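Local atomic coordinates of GTPase-activating protein GYP1 (Saccharomyces cerevisiae, PDB entry 1FKM), a protein that stimulates GTP hydrolysis by Ypt/Rab GTPases of vesicle traffic, chiefly YPT1 and YPT7, by supplying an arginine and a glutamine finger in trans through its TBC domain. Residues A[91-96]-A[129-134]; A[135-140]-A[180-185]; A[333-338]-A[358-363]. One frame throughout, in Å; residues are numbered along the deposited sequence.

Contact 1: A[91-96]-A[129-134]; sequences EIDIPR and YVQGIN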
ATOM      1  N   GLU A  91      -3.824 -16.330  10.984  1.00 24.78           N
ATOM      2  CA  GLU A  91      -4.990 -16.208  11.847  1.00 29.16           C
ATOM      3  C   GLU A  91      -4.652 -15.365  13.071  1.00 29.10           C
ATOM      4  O   GLU A  91      -5.503 -14.657  13.609  1.00 28.58           O
ATOM      5  CB  GLU A  91      -5.430 -17.601  12.287  1.00 45.95           C
ATOM      6  CG  GLU A  91      -6.616 -17.639  13.218  1.00 54.17           C
ATOM      7  CD  GLU A  91      -6.821 -19.019  13.809  1.00 58.06           C
ATOM      8  OE1 GLU A  91      -6.885 -19.994  13.030  1.00 58.76           O
ATOM      9  OE2 GLU A  91      -6.917 -19.127  15.051  1.00 61.35           O
ATOM     10  N   ILE A  92      -3.402 -15.454  13.507  1.00 27.39           N
ATOM     11  CA  ILE A  92      -2.932 -14.704  14.663  1.00 28.70           C
ATOM     12  C   ILE A  92      -2.830 -13.198  14.396  1.00 29.91           C
ATOM     13  O   ILE A  92      -3.030 -12.389  15.301  1.00 28.36           O
ATOM     14  CB  ILE A  92      -1.558 -15.237  15.126  1.00 38.76           C
ATOM     15  CG1 ILE A  92      -1.721 -16.662  15.662  1.00 38.65           C
ATOM     16  CG2 ILE A  92      -0.960 -14.325  16.183  1.00 39.35           C
ATOM     17  CD1 ILE A  92      -0.411 -17.350  16.009  1.00 38.83           C
ATOM     18  N   ASP A  93      -2.535 -12.819  13.156  1.00 29.42           N
ATOM     19  CA  ASP A  93      -2.404 -11.403  12.817  1.00 30.37           C
ATOM     20  C   ASP A  93      -3.648 -10.702  12.272  1.00 30.11           C
ATOM     21  O   ASP A  93      -3.826  -9.501  12.485  1.00 30.12           O
ATOM     22  CB  ASP A  93      -1.255 -11.206  11.825  1.00 42.46           C
ATOM     23  CG  ASP A  93       0.102 -11.221  12.497  1.00 45.16           C
ATOM     24  OD1 ASP A  93       0.159 -11.433  13.727  1.00 45.73           O
ATOM     25  OD2 ASP A  93       1.114 -11.016  11.792  1.00 46.50           O
ATOM     26  N   ILE A  94      -4.509 -11.435  11.577  1.00 27.28           N
ATOM     27  CA  ILE A  94      -5.703 -10.833  10.995  1.00 28.84           C
ATOM     28  C   ILE A  94      -6.566 -10.026  11.974  1.00 30.86           C
ATOM     29  O   ILE A  94      -6.764  -8.822  11.784  1.00 29.65           O
ATOM     30  CB  ILE A  94      -6.586 -11.902  10.308  1.00 34.20           C
ATOM     31  CG1 ILE A  94      -5.856 -12.468   9.090  1.00 34.37           C
ATOM     32  CG2 ILE A  94      -7.923 -11.294   9.890  1.00 35.24           C
ATOM     33  CD1 ILE A  94      -5.560 -11.435   8.021  1.00 35.46           C
ATOM     34  N   PRO A  95      -7.087 -10.673  13.029  1.00 34.86           N
ATOM     35  CA  PRO A  95      -7.928  -9.985  14.014  1.00 35.93           C
ATOM     36  C   PRO A  95      -7.267  -8.760  14.640  1.00 35.69           C
ATOM     37  O   PRO A  95      -7.947  -7.897  15.197  1.00 37.02           O
ATOM     38  CB  PRO A  95      -8.205 -11.075  15.053  1.00 45.98           C
ATOM     39  CG  PRO A  95      -8.147 -12.330  14.254  1.00 46.61           C
ATOM     40  CD  PRO A  95      -6.934 -12.094  13.388  1.00 46.20           C
ATOM     41  N   ARG A  96      -5.944  -8.685  14.540  1.00 32.14           N
ATOM     42  CA  ARG A  96      -5.195  -7.574  15.118  1.00 32.87           C
ATOM     43  C   ARG A  96      -4.745  -6.505  14.116  1.00 33.76           C
ATOM     44  O   ARG A  96      -4.005  -5.589  14.478  1.00 34.38           O
ATOM     45  CB  ARG A  96      -3.974  -8.120  15.867  1.00 37.66           C
ATOM     46  CG  ARG A  96      -4.305  -9.209  16.885  1.00 40.77           C
ATOM     47  CD  ARG A  96      -3.091  -9.575  17.734  1.00 45.21           C
ATOM     48  NE  ARG A  96      -2.001 -10.139  16.941  1.00 48.81           N
ATOM     49  CZ  ARG A  96      -0.782 -10.384  17.417  1.00 50.82           C
ATOM     50  NH1 ARG A  96      -0.496 -10.113  18.683  1.00 52.17           N
ATOM     51  NH2 ARG A  96       0.151 -10.899  16.626  1.00 51.20           N
ATOM     52  N   TYR A 129       4.413 -16.269   5.177  1.00 26.61           N
ATOM     53  CA  TYR A 129       3.715 -15.079   5.634  1.00 26.46           C
ATOM     54  C   TYR A 129       4.696 -14.241   6.449  1.00 26.30           C
ATOM     55  O   TYR A 129       5.427 -14.767   7.285  1.00 25.78           O
ATOM     56  CB  TYR A 129       2.513 -15.435   6.510  1.00 27.49           C
ATOM     57  CG  TYR A 129       1.950 -14.221   7.213  1.00 28.06           C
ATOM     58  CD1 TYR A 129       1.338 -13.197   6.488  1.00 28.75           C
ATOM     59  CD2 TYR A 129       2.087 -14.063   8.590  1.00 29.14           C
ATOM     60  CE1 TYR A 129       0.883 -12.045   7.116  1.00 30.27           C
ATOM     61  CE2 TYR A 129       1.635 -12.915   9.228  1.00 30.18           C
ATOM     62  CZ  TYR A 129       1.033 -11.908   8.483  1.00 30.38           C
ATOM     63  OH  TYR A 129       0.580 -10.763   9.102  1.00 34.30           O
ATOM     64  N   VAL A 130       4.715 -12.936   6.196  1.00 22.69           N
ATOM     65  CA  VAL A 130       5.607 -12.046   6.921  1.00 23.01           C
ATOM     66  C   VAL A 130       4.803 -10.877   7.456  1.00 22.58           C
ATOM     67  O   VAL A 130       4.051 -10.241   6.715  1.00 21.04           O
ATOM     68  CB  VAL A 130       6.728 -11.505   6.010  1.00 32.80           C
ATOM     69  CG1 VAL A 130       7.701 -10.653   6.826  1.00 33.78           C
ATOM     70  CG2 VAL A 130       7.451 -12.660   5.343  1.00 35.96           C
ATOM     71  N   GLN A 131       4.953 -10.605   8.747  1.00 26.43           N
ATOM     72  CA  GLN A 131       4.237  -9.506   9.375  1.00 29.45           C
ATOM     73  C   GLN A 131       4.583  -8.243   8.598  1.00 29.22           C
ATOM     74  O   GLN A 131       5.760  -7.950   8.347  1.00 27.68           O
ATOM     75  CB  GLN A 131       4.646  -9.376  10.845  1.00 46.54           C
ATOM     76  CG  GLN A 131       3.750  -8.457  11.656  1.00 53.80           C
ATOM     77  CD  GLN A 131       3.957  -8.614  13.150  1.00 57.80           C
ATOM     78  OE1 GLN A 131       5.038  -8.340  13.673  1.00 59.25           O
ATOM     79  NE2 GLN A 131       2.917  -9.065  13.845  1.00 59.48           N
ATOM     80  N   GLY A 132       3.548  -7.506   8.210  1.00 28.53           N
ATOM     81  CA  GLY A 132       3.737  -6.303   7.427  1.00 26.81           C
ATOM     82  C   GLY A 132       2.904  -6.432   6.164  1.00 26.87           C
ATOM     83  O   GLY A 132       2.340  -5.453   5.674  1.00 25.41           O
ATOM     84  N   ILE A 133       2.823  -7.651   5.635  1.00 22.46           N
ATOM     85  CA  ILE A 133       2.037  -7.899   4.430  1.00 22.83           C
ATOM     86  C   ILE A 133       0.555  -7.751   4.762  1.00 21.08           C
ATOM     87  O   ILE A 133      -0.258  -7.411   3.896  1.00 22.23           O
ATOM     88  CB  ILE A 133       2.292  -9.310   3.874  1.00 28.17           C
ATOM     89  CG1 ILE A 133       3.774  -9.473   3.529  1.00 30.65           C
ATOM     90  CG2 ILE A 133       1.444  -9.539   2.636  1.00 29.20           C
ATOM     91  CD1 ILE A 133       4.271  -8.491   2.484  1.00 34.69           C
ATOM     92  N   ASN A 134       0.206  -8.007   6.019  1.00 21.71           N
ATOM     93  CA  ASN A 134      -1.184  -7.874   6.456  1.00 22.41           C
ATOM     94  C   ASN A 134      -1.591  -6.403   6.395  1.00 23.13           C
ATOM     95  O   ASN A 134      -2.763  -6.080   6.210  1.00 23.32           O
ATOM     96  CB  ASN A 134      -1.363  -8.420   7.877  1.00 21.77           C
ATOM     97  CG  ASN A 134      -0.455  -7.749   8.888  1.00 23.98           C
ATOM     98  OD1 ASN A 134       0.758  -7.661   8.694  1.00 24.15           O
ATOM     99  ND2 ASN A 134      -1.039  -7.280   9.984  1.00 24.25           N
TER
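Asp93, close to the end of helix 83-93, reaches across to Tyr129 and Gln131 in the loop that leads into helix 133-145. Its CB packs against the phenol oxygen, 3.3 Å from Tyr129 OH, with Asn134 ND2 a little farther off. CG is anti to the backbone carbonyl carbon (chi1 -79°), which turns the carboxylate toward the loop. Beyond CG the two oxygens divide their work. OD2 takes the hydroxyl hydrogen of Tyr129, OH to OD2 2.8 Å, on its anti lone pair; Asp93 OD2 lies at the edge of the Tyr129 ring, in its plane, and the carboxylate is turned 71° against the ring. The same OD2 receives a weak bond from the amide of Gln131, whose NE2 stands 3.4 Å away. That amide lies nearly parallel to the carboxylate but to one side of its plane, and the Gln131 chain, extended beyond CG, brings it there. OD1 faces back along its own segment and forms a salt bridge to Arg96, NH2 to OD1 2.9 Å, in the guanidinium plane. Arg96 NE adds a weak bond to Ile92 O. One carboxylate thus joins both fingers, although Arg96 NH2 and Gln131 NE2 remain 4.3 Å apart. On the loop side, Asn134 OD1 accepts from Gly132 N at 2.8 Å, bracing the turn behind Gln131, while its ND2 bonds Thr97 OG1. Ile90, Asp93 and Arg96 fit the IxxDxxR motif and Tyr129 with Gln131 the YxQ motif, the paired signatures of the dual-finger catalytic site of TBC-domain Rab GAPs.

Contact 2: A[135-140]-A[180-185]; sequences DLVTPF and WCLTKL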
ATOM      1  N   ASP A 135      -0.619  -5.512   6.548  1.00 21.96           N
ATOM      2  CA  ASP A 135      -0.910  -4.087   6.470  1.00 24.03           C
ATOM      3  C   ASP A 135      -1.027  -3.667   5.007  1.00 23.58           C
ATOM      4  O   ASP A 135      -1.970  -2.973   4.625  1.00 23.00           O
ATOM      5  CB  ASP A 135       0.204  -3.265   7.128  1.00 30.41           C
ATOM      6  CG  ASP A 135       0.306  -3.504   8.619  1.00 34.07           C
ATOM      7  OD1 ASP A 135      -0.684  -3.242   9.337  1.00 34.49           O
ATOM      8  OD2 ASP A 135       1.381  -3.952   9.069  1.00 37.28           O
ATOM      9  N   LEU A 136      -0.066  -4.103   4.193  1.00 20.74           N
ATOM     10  CA  LEU A 136      -0.028  -3.733   2.777  1.00 20.06           C
ATOM     11  C   LEU A 136      -1.231  -4.122   1.943  1.00 19.20           C
ATOM     12  O   LEU A 136      -1.533  -3.465   0.951  1.00 20.46           O
ATOM     13  CB  LEU A 136       1.229  -4.299   2.107  1.00 20.26           C
ATOM     14  CG  LEU A 136       2.559  -3.716   2.581  1.00 23.37           C
ATOM     15  CD1 LEU A 136       3.696  -4.328   1.770  1.00 26.40           C
ATOM     16  CD2 LEU A 136       2.546  -2.207   2.419  1.00 24.13           C
ATOM     17  N   VAL A 137      -1.912  -5.192   2.328  1.00 19.79           N
ATOM     18  CA  VAL A 137      -3.074  -5.636   1.575  1.00 20.79           C
ATOM     19  C   VAL A 137      -4.301  -4.740   1.792  1.00 21.47           C
ATOM     20  O   VAL A 137      -5.143  -4.619   0.899  1.00 19.13           O
ATOM     21  CB  VAL A 137      -3.458  -7.105   1.951  1.00 22.61           C
ATOM     22  CG1 VAL A 137      -4.022  -7.159   3.371  1.00 23.87           C
ATOM     23  CG2 VAL A 137      -4.473  -7.659   0.950  1.00 23.83           C
ATOM     24  N   THR A 138      -4.380  -4.079   2.949  1.00 19.29           N
ATOM     25  CA  THR A 138      -5.563  -3.274   3.269  1.00 18.99           C
ATOM     26  C   THR A 138      -5.930  -2.065   2.403  1.00 18.74           C
ATOM     27  O   THR A 138      -7.122  -1.845   2.140  1.00 19.21           O
ATOM     28  CB  THR A 138      -5.583  -2.892   4.787  1.00 23.04           C
ATOM     29  OG1 THR A 138      -4.470  -2.051   5.115  1.00 20.62           O
ATOM     30  CG2 THR A 138      -5.495  -4.159   5.628  1.00 23.08           C
ATOM     31  N   PRO A 139      -4.944  -1.266   1.945  1.00 20.22           N
ATOM     32  CA  PRO A 139      -5.325  -0.120   1.105  1.00 19.91           C
ATOM     33  C   PRO A 139      -5.999  -0.593  -0.186  1.00 19.54           C
ATOM     34  O   PRO A 139      -6.920   0.054  -0.693  1.00 18.98           O
ATOM     35  CB  PRO A 139      -3.991   0.582   0.838  1.00 22.99           C
ATOM     36  CG  PRO A 139      -3.207   0.279   2.098  1.00 22.89           C
ATOM     37  CD  PRO A 139      -3.520  -1.191   2.316  1.00 22.37           C
ATOM     38  N   PHE A 140      -5.527  -1.720  -0.719  1.00 17.96           N
ATOM     39  CA  PHE A 140      -6.103  -2.297  -1.934  1.00 17.19           C
ATOM     40  C   PHE A 140      -7.508  -2.803  -1.638  1.00 18.03           C
ATOM     41  O   PHE A 140      -8.450  -2.505  -2.370  1.00 17.51           O
ATOM     42  CB  PHE A 140      -5.276  -3.496  -2.419  1.00 19.62           C
ATOM     43  CG  PHE A 140      -4.016  -3.122  -3.143  1.00 23.51           C
ATOM     44  CD1 PHE A 140      -4.052  -2.251  -4.226  1.00 24.69           C
ATOM     45  CD2 PHE A 140      -2.794  -3.661  -2.756  1.00 25.96           C
ATOM     46  CE1 PHE A 140      -2.889  -1.921  -4.913  1.00 26.98           C
ATOM     47  CE2 PHE A 140      -1.625  -3.336  -3.437  1.00 28.34           C
ATOM     48  CZ  PHE A 140      -1.672  -2.467  -4.516  1.00 27.73           C
ATOM     49  N   TRP A 180      -4.380 -10.418  -6.628  1.00 16.88           N
ATOM     50  CA  TRP A 180      -3.505 -10.218  -7.784  1.00 17.15           C
ATOM     51  C   TRP A 180      -2.786  -8.870  -7.743  1.00 18.37           C
ATOM     52  O   TRP A 180      -1.654  -8.749  -8.221  1.00 18.34           O
ATOM     53  CB  TRP A 180      -4.297 -10.336  -9.092  1.00 18.30           C
ATOM     54  CG  TRP A 180      -4.793 -11.724  -9.370  1.00 19.28           C
ATOM     55  CD1 TRP A 180      -6.090 -12.129  -9.444  1.00 18.37           C
ATOM     56  CD2 TRP A 180      -3.991 -12.891  -9.607  1.00 22.41           C
ATOM     57  NE1 TRP A 180      -6.152 -13.476  -9.714  1.00 22.31           N
ATOM     58  CE2 TRP A 180      -4.878 -13.969  -9.820  1.00 21.80           C
ATOM     59  CE3 TRP A 180      -2.611 -13.129  -9.663  1.00 24.49           C
ATOM     60  CZ2 TRP A 180      -4.432 -15.270 -10.085  1.00 24.87           C
ATOM     61  CZ3 TRP A 180      -2.167 -14.428  -9.929  1.00 25.71           C
ATOM     62  CH2 TRP A 180      -3.079 -15.477 -10.136  1.00 24.67           C
ATOM     63  N   CYS A 181      -3.442  -7.852  -7.196  1.00 17.31           N
ATOM     64  CA  CYS A 181      -2.806  -6.542  -7.105  1.00 17.79           C
ATOM     65  C   CYS A 181      -1.772  -6.536  -5.987  1.00 18.67           C
ATOM     66  O   CYS A 181      -0.714  -5.920  -6.124  1.00 18.45           O
ATOM     67  CB  CYS A 181      -3.854  -5.445  -6.903  1.00 19.69           C
ATOM     68  SG  CYS A 181      -4.850  -5.175  -8.412  1.00 20.74           S
ATOM     69  N   LEU A 182      -2.066  -7.224  -4.886  1.00 17.15           N
ATOM     70  CA  LEU A 182      -1.105  -7.316  -3.789  1.00 19.02           C
ATOM     71  C   LEU A 182       0.117  -8.033  -4.350  1.00 18.98           C
ATOM     72  O   LEU A 182       1.260  -7.669  -4.065  1.00 18.00           O
ATOM     73  CB  LEU A 182      -1.663  -8.151  -2.629  1.00 22.61           C
ATOM     74  CG  LEU A 182      -0.657  -8.505  -1.525  1.00 22.53           C
ATOM     75  CD1 LEU A 182      -0.204  -7.230  -0.819  1.00 23.77           C
ATOM     76  CD2 LEU A 182      -1.292  -9.465  -0.533  1.00 23.72           C
ATOM     77  N   THR A 183      -0.139  -9.064  -5.151  1.00 19.23           N
ATOM     78  CA  THR A 183       0.938  -9.841  -5.749  1.00 18.72           C
ATOM     79  C   THR A 183       1.811  -8.962  -6.643  1.00 19.21           C
ATOM     80  O   THR A 183       3.039  -9.016  -6.563  1.00 19.93           O
ATOM     81  CB  THR A 183       0.371 -11.037  -6.554  1.00 21.59           C
ATOM     82  OG1 THR A 183      -0.297 -11.937  -5.656  1.00 21.25           O
ATOM     83  CG2 THR A 183       1.493 -11.796  -7.272  1.00 21.57           C
ATOM     84  N   LYS A 184       1.179  -8.139  -7.476  1.00 17.18           N
ATOM     85  CA  LYS A 184       1.917  -7.253  -8.378  1.00 18.91           C
ATOM     86  C   LYS A 184       2.756  -6.250  -7.596  1.00 19.38           C
ATOM     87  O   LYS A 184       3.878  -5.934  -7.989  1.00 19.93           O
ATOM     88  CB  LYS A 184       0.954  -6.490  -9.302  1.00 27.60           C
ATOM     89  CG  LYS A 184       0.411  -7.296 -10.469  1.00 35.41           C
ATOM     90  CD  LYS A 184       1.510  -7.614 -11.474  1.00 42.45           C
ATOM     91  CE  LYS A 184       0.975  -8.424 -12.653  1.00 46.65           C
ATOM     92  NZ  LYS A 184       2.065  -8.794 -13.603  1.00 48.52           N
ATOM     93  N   LEU A 185       2.205  -5.748  -6.493  1.00 18.75           N
ATOM     94  CA  LEU A 185       2.914  -4.780  -5.658  1.00 20.69           C
ATOM     95  C   LEU A 185       4.176  -5.397  -5.071  1.00 21.27           C
ATOM     96  O   LEU A 185       5.275  -4.870  -5.238  1.00 21.76           O
ATOM     97  CB  LEU A 185       2.021  -4.306  -4.506  1.00 24.63           C
ATOM     98  CG  LEU A 185       2.686  -3.313  -3.544  1.00 28.16           C
ATOM     99  CD1 LEU A 185       2.948  -2.004  -4.281  1.00 28.84           C
ATOM    100  CD2 LEU A 185       1.787  -3.074  -2.331  1.00 29.01           C
TER
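Phe140 lays one face of its ring over Cys181, whose CB sits 4.2 Å from the ring centroid and only 12° off the ring normal, a CH-pi contact. CG of Phe140 is anti to the carbonyl carbon (chi1 -78°), which carries the ring across to helix 168-186. Its CE2 corner is within 3.8 Å of Cys181 O and nearer still to Leu185, where CD2 meets CE2 at 3.6 Å, at the ring edge and near its plane. Leu185 CB backs the same corner. These are the inner faces of two helices in the all-helical TBC domain; the short segments run at 126° to each other, their axes 9.7 Å apart, and every residue that touches is buried. A turn before Phe140, Leu136 and Val137 receive both methyls of Leu182 from helix 168-186. CD2 packs on Val137, 3.9 Å from CG2, while CD1 lies along the backbone of Leu136 and Val137, 4.4 Å from Leu136 CB. No hydrogen bond crosses this apolar interface. Helix 135-140 is kinked at Thr138 and Pro139; proline has no N-H to give, and Asp135 O accepts from Thr138 N, one residue short of the helical partner, and from Thr138 OG1 at 2.7 Å. Trp254 of helix 247-261 meets the Phe140 ring edge-to-face and also touches Leu185, and Leu113 and Ile116 of helix 107-123 cover Val137.

Contact 3: A[333-338]-A[358-363]; sequences AAFLIK and PPTKDW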
ATOM      1  N   ALA A 333      13.078   9.954   3.606  1.00 20.37           N
ATOM      2  CA  ALA A 333      14.086  10.960   3.928  1.00 21.06           C
ATOM      3  C   ALA A 333      13.429  12.336   4.082  1.00 22.20           C
ATOM      4  O   ALA A 333      13.714  13.064   5.034  1.00 21.73           O
ATOM      5  CB  ALA A 333      15.158  11.000   2.832  1.00 21.54           C
ATOM      6  N   ALA A 334      12.546  12.689   3.151  1.00 21.84           N
ATOM      7  CA  ALA A 334      11.866  13.981   3.210  1.00 21.66           C
ATOM      8  C   ALA A 334      10.960  14.063   4.437  1.00 21.58           C
ATOM      9  O   ALA A 334      10.834  15.122   5.059  1.00 22.05           O
ATOM     10  CB  ALA A 334      11.054  14.210   1.932  1.00 22.49           C
ATOM     11  N   PHE A 335      10.336  12.939   4.785  1.00 20.68           N
ATOM     12  CA  PHE A 335       9.446  12.859   5.941  1.00 21.49           C
ATOM     13  C   PHE A 335      10.256  13.134   7.207  1.00 23.09           C
ATOM     14  O   PHE A 335       9.889  13.986   8.024  1.00 25.27           O
ATOM     15  CB  PHE A 335       8.816  11.460   6.014  1.00 20.71           C
ATOM     16  CG  PHE A 335       7.819  11.285   7.136  1.00 20.32           C
ATOM     17  CD1 PHE A 335       6.714  12.127   7.247  1.00 22.78           C
ATOM     18  CD2 PHE A 335       7.958  10.245   8.047  1.00 20.55           C
ATOM     19  CE1 PHE A 335       5.757  11.926   8.252  1.00 20.17           C
ATOM     20  CE2 PHE A 335       7.005  10.038   9.052  1.00 24.12           C
ATOM     21  CZ  PHE A 335       5.905  10.880   9.147  1.00 23.43           C
ATOM     22  N   LEU A 336      11.362  12.410   7.353  1.00 21.68           N
ATOM     23  CA  LEU A 336      12.237  12.564   8.509  1.00 22.79           C
ATOM     24  C   LEU A 336      12.799  13.976   8.619  1.00 24.89           C
ATOM     25  O   LEU A 336      12.731  14.591   9.681  1.00 25.21           O
ATOM     26  CB  LEU A 336      13.401  11.574   8.431  1.00 23.89           C
ATOM     27  CG  LEU A 336      14.425  11.640   9.574  1.00 23.61           C
ATOM     28  CD1 LEU A 336      13.739  11.334  10.913  1.00 21.69           C
ATOM     29  CD2 LEU A 336      15.539  10.643   9.309  1.00 23.16           C
ATOM     30  N   ILE A 337      13.363  14.477   7.523  1.00 25.05           N
ATOM     31  CA  ILE A 337      13.967  15.805   7.511  1.00 27.54           C
ATOM     32  C   ILE A 337      12.987  16.898   7.922  1.00 27.95           C
ATOM     33  O   ILE A 337      13.390  17.937   8.444  1.00 27.54           O
ATOM     34  CB  ILE A 337      14.560  16.134   6.117  1.00 41.28           C
ATOM     35  CG1 ILE A 337      15.666  15.131   5.774  1.00 43.79           C
ATOM     36  CG2 ILE A 337      15.127  17.549   6.099  1.00 43.15           C
ATOM     37  CD1 ILE A 337      16.783  15.059   6.789  1.00 43.85           C
ATOM     38  N   LYS A 338      11.701  16.663   7.695  1.00 28.58           N
ATOM     39  CA  LYS A 338      10.695  17.646   8.064  1.00 32.02           C
ATOM     40  C   LYS A 338      10.724  17.894   9.573  1.00 31.98           C
ATOM     41  O   LYS A 338      10.434  19.001  10.034  1.00 31.73           O
ATOM     42  CB  LYS A 338       9.303  17.165   7.649  1.00 42.15           C
ATOM     43  CG  LYS A 338       8.184  18.121   8.024  1.00 47.91           C
ATOM     44  CD  LYS A 338       6.839  17.627   7.521  1.00 52.57           C
ATOM     45  CE  LYS A 338       5.711  18.562   7.947  1.00 57.14           C
ATOM     46  NZ  LYS A 338       5.906  19.945   7.431  1.00 59.50           N
ATOM     47  N   PRO A 358       4.527   9.944  14.846  1.00 29.49           N
ATOM     48  CA  PRO A 358       4.588  11.271  14.220  1.00 29.00           C
ATOM     49  C   PRO A 358       3.241  11.991  14.269  1.00 28.20           C
ATOM     50  O   PRO A 358       2.194  11.362  14.146  1.00 27.31           O
ATOM     51  CB  PRO A 358       5.001  10.961  12.782  1.00 35.82           C
ATOM     52  CG  PRO A 358       5.701   9.648  12.886  1.00 37.60           C
ATOM     53  CD  PRO A 358       4.852   8.897  13.865  1.00 33.70           C
ATOM     54  N   PRO A 359       3.257  13.322  14.443  1.00 26.76           N
ATOM     55  CA  PRO A 359       2.036  14.135  14.506  1.00 26.36           C
ATOM     56  C   PRO A 359       1.459  14.392  13.114  1.00 25.63           C
ATOM     57  O   PRO A 359       1.476  15.519  12.619  1.00 25.04           O
ATOM     58  CB  PRO A 359       2.519  15.414  15.180  1.00 32.02           C
ATOM     59  CG  PRO A 359       3.908  15.554  14.618  1.00 32.60           C
ATOM     60  CD  PRO A 359       4.451  14.145  14.714  1.00 31.26           C
ATOM     61  N   THR A 360       0.941  13.337  12.492  1.00 24.96           N
ATOM     62  CA  THR A 360       0.382  13.421  11.143  1.00 25.35           C
ATOM     63  C   THR A 360      -1.133  13.232  11.134  1.00 27.10           C
ATOM     64  O   THR A 360      -1.751  13.141  10.071  1.00 24.14           O
ATOM     65  CB  THR A 360       0.983  12.330  10.251  1.00 26.37           C
ATOM     66  OG1 THR A 360       0.645  11.047  10.795  1.00 25.31           O
ATOM     67  CG2 THR A 360       2.500  12.467  10.191  1.00 25.82           C
ATOM     68  N   LYS A 361      -1.716  13.168  12.325  1.00 26.06           N
ATOM     69  CA  LYS A 361      -3.150  12.963  12.483  1.00 30.35           C
ATOM     70  C   LYS A 361      -4.016  13.923  11.674  1.00 29.64           C
ATOM     71  O   LYS A 361      -5.013  13.514  11.072  1.00 27.79           O
ATOM     72  CB  LYS A 361      -3.514  13.067  13.965  1.00 52.71           C
ATOM     73  CG  LYS A 361      -4.957  12.733  14.287  1.00 58.80           C
ATOM     74  CD  LYS A 361      -5.178  12.635  15.793  1.00 65.48           C
ATOM     75  CE  LYS A 361      -4.462  11.427  16.400  1.00 69.65           C
ATOM     76  NZ  LYS A 361      -2.976  11.486  16.283  1.00 70.12           N
ATOM     77  N   ASP A 362      -3.631  15.194  11.649  1.00 28.49           N
ATOM     78  CA  ASP A 362      -4.403  16.195  10.928  1.00 29.37           C
ATOM     79  C   ASP A 362      -3.825  16.615   9.586  1.00 28.86           C
ATOM     80  O   ASP A 362      -4.184  17.666   9.059  1.00 26.86           O
ATOM     81  CB  ASP A 362      -4.602  17.433  11.808  1.00 42.46           C
ATOM     82  CG  ASP A 362      -5.389  17.131  13.070  1.00 45.30           C
ATOM     83  OD1 ASP A 362      -6.485  16.541  12.960  1.00 48.24           O
ATOM     84  OD2 ASP A 362      -4.917  17.483  14.170  1.00 48.03           O
ATOM     85  N   TRP A 363      -2.932  15.805   9.024  1.00 27.61           N
ATOM     86  CA  TRP A 363      -2.350  16.138   7.730  1.00 27.45           C
ATOM     87  C   TRP A 363      -3.442  16.209   6.671  1.00 28.62           C
ATOM     88  O   TRP A 363      -4.389  15.417   6.681  1.00 27.03           O
ATOM     89  CB  TRP A 363      -1.300  15.099   7.322  1.00 27.21           C
ATOM     90  CG  TRP A 363       0.100  15.447   7.739  1.00 26.38           C
ATOM     91  CD1 TRP A 363       0.481  16.093   8.878  1.00 26.17           C
ATOM     92  CD2 TRP A 363       1.306  15.135   7.032  1.00 26.02           C
ATOM     93  NE1 TRP A 363       1.850  16.202   8.928  1.00 27.02           N
ATOM     94  CE2 TRP A 363       2.382  15.622   7.806  1.00 26.58           C
ATOM     95  CE3 TRP A 363       1.583  14.489   5.817  1.00 26.10           C
ATOM     96  CZ2 TRP A 363       3.717  15.484   7.410  1.00 25.77           C
ATOM     97  CZ3 TRP A 363       2.911  14.352   5.420  1.00 26.23           C
ATOM     98  CH2 TRP A 363       3.961  14.849   6.218  1.00 27.43           C
TER
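An aromatic cluster in the C-terminal helical part of the chain brings Phe335 of helix 324-338 against Pro358, Thr360 and Trp363 of the loop before helix 365-382. CG of Phe335 is anti to the backbone N (chi1 -177°), which extends its ring toward the loop. CZ meets Pro358 CB at 3.7 Å, approached obliquely. CE1 lies 3.8 Å from Thr360 CG2, a methyl at the ring edge in its plane, and 4.0 Å from Trp363 CH2, also at that edge. The phenyl and indole planes are 78° apart with a centroid spacing of 6.0 Å. Thr360 CG2 also rests on one face of the indole, toward its rim, a placement consistent with the type I turn from Thr360 to Trp363; Thr360 OG1 bonds Glu244 O. At the exposed side, Lys338 runs past the indole in the opposite direction and sets its CE 3.7 Å from Trp363 CZ2. An alanine in place of Phe335 would probably open a gap between Pro358, Thr360 and Trp363 and leave the indole freer to shift. Trp236 and Trp339 meet the Phe335 ring edge-to-face, and Phe245 touches both Phe335 and Trp363. With no hydrogen bond across it, this is apolar helix-to-loop packing that joins the connection between helices 348-355 and 365-382 to helix 324-338, away from the finger residues.

In the fold
From the N terminus, contact 1 comes first: it closes a loop of 32 residues that contains helix 107-123 and brings the end of helix 83-93 to the start of helix 133-145. Contact 2 opens at the very next residue on that helix and closes a 39-residue excursion on helix 168-186. The two touch where Ile133 CG2 lies 4.2 Å from Leu182 CD2, so the two contacts adjoin at the start of helix 133-145. Contact 3 follows the unmodelled residues 263-322 and closes a short loop through helices 340-343 and 348-355; its nearest atoms are about 14 Å from contact 2. All three run in series, none nesting or crossing.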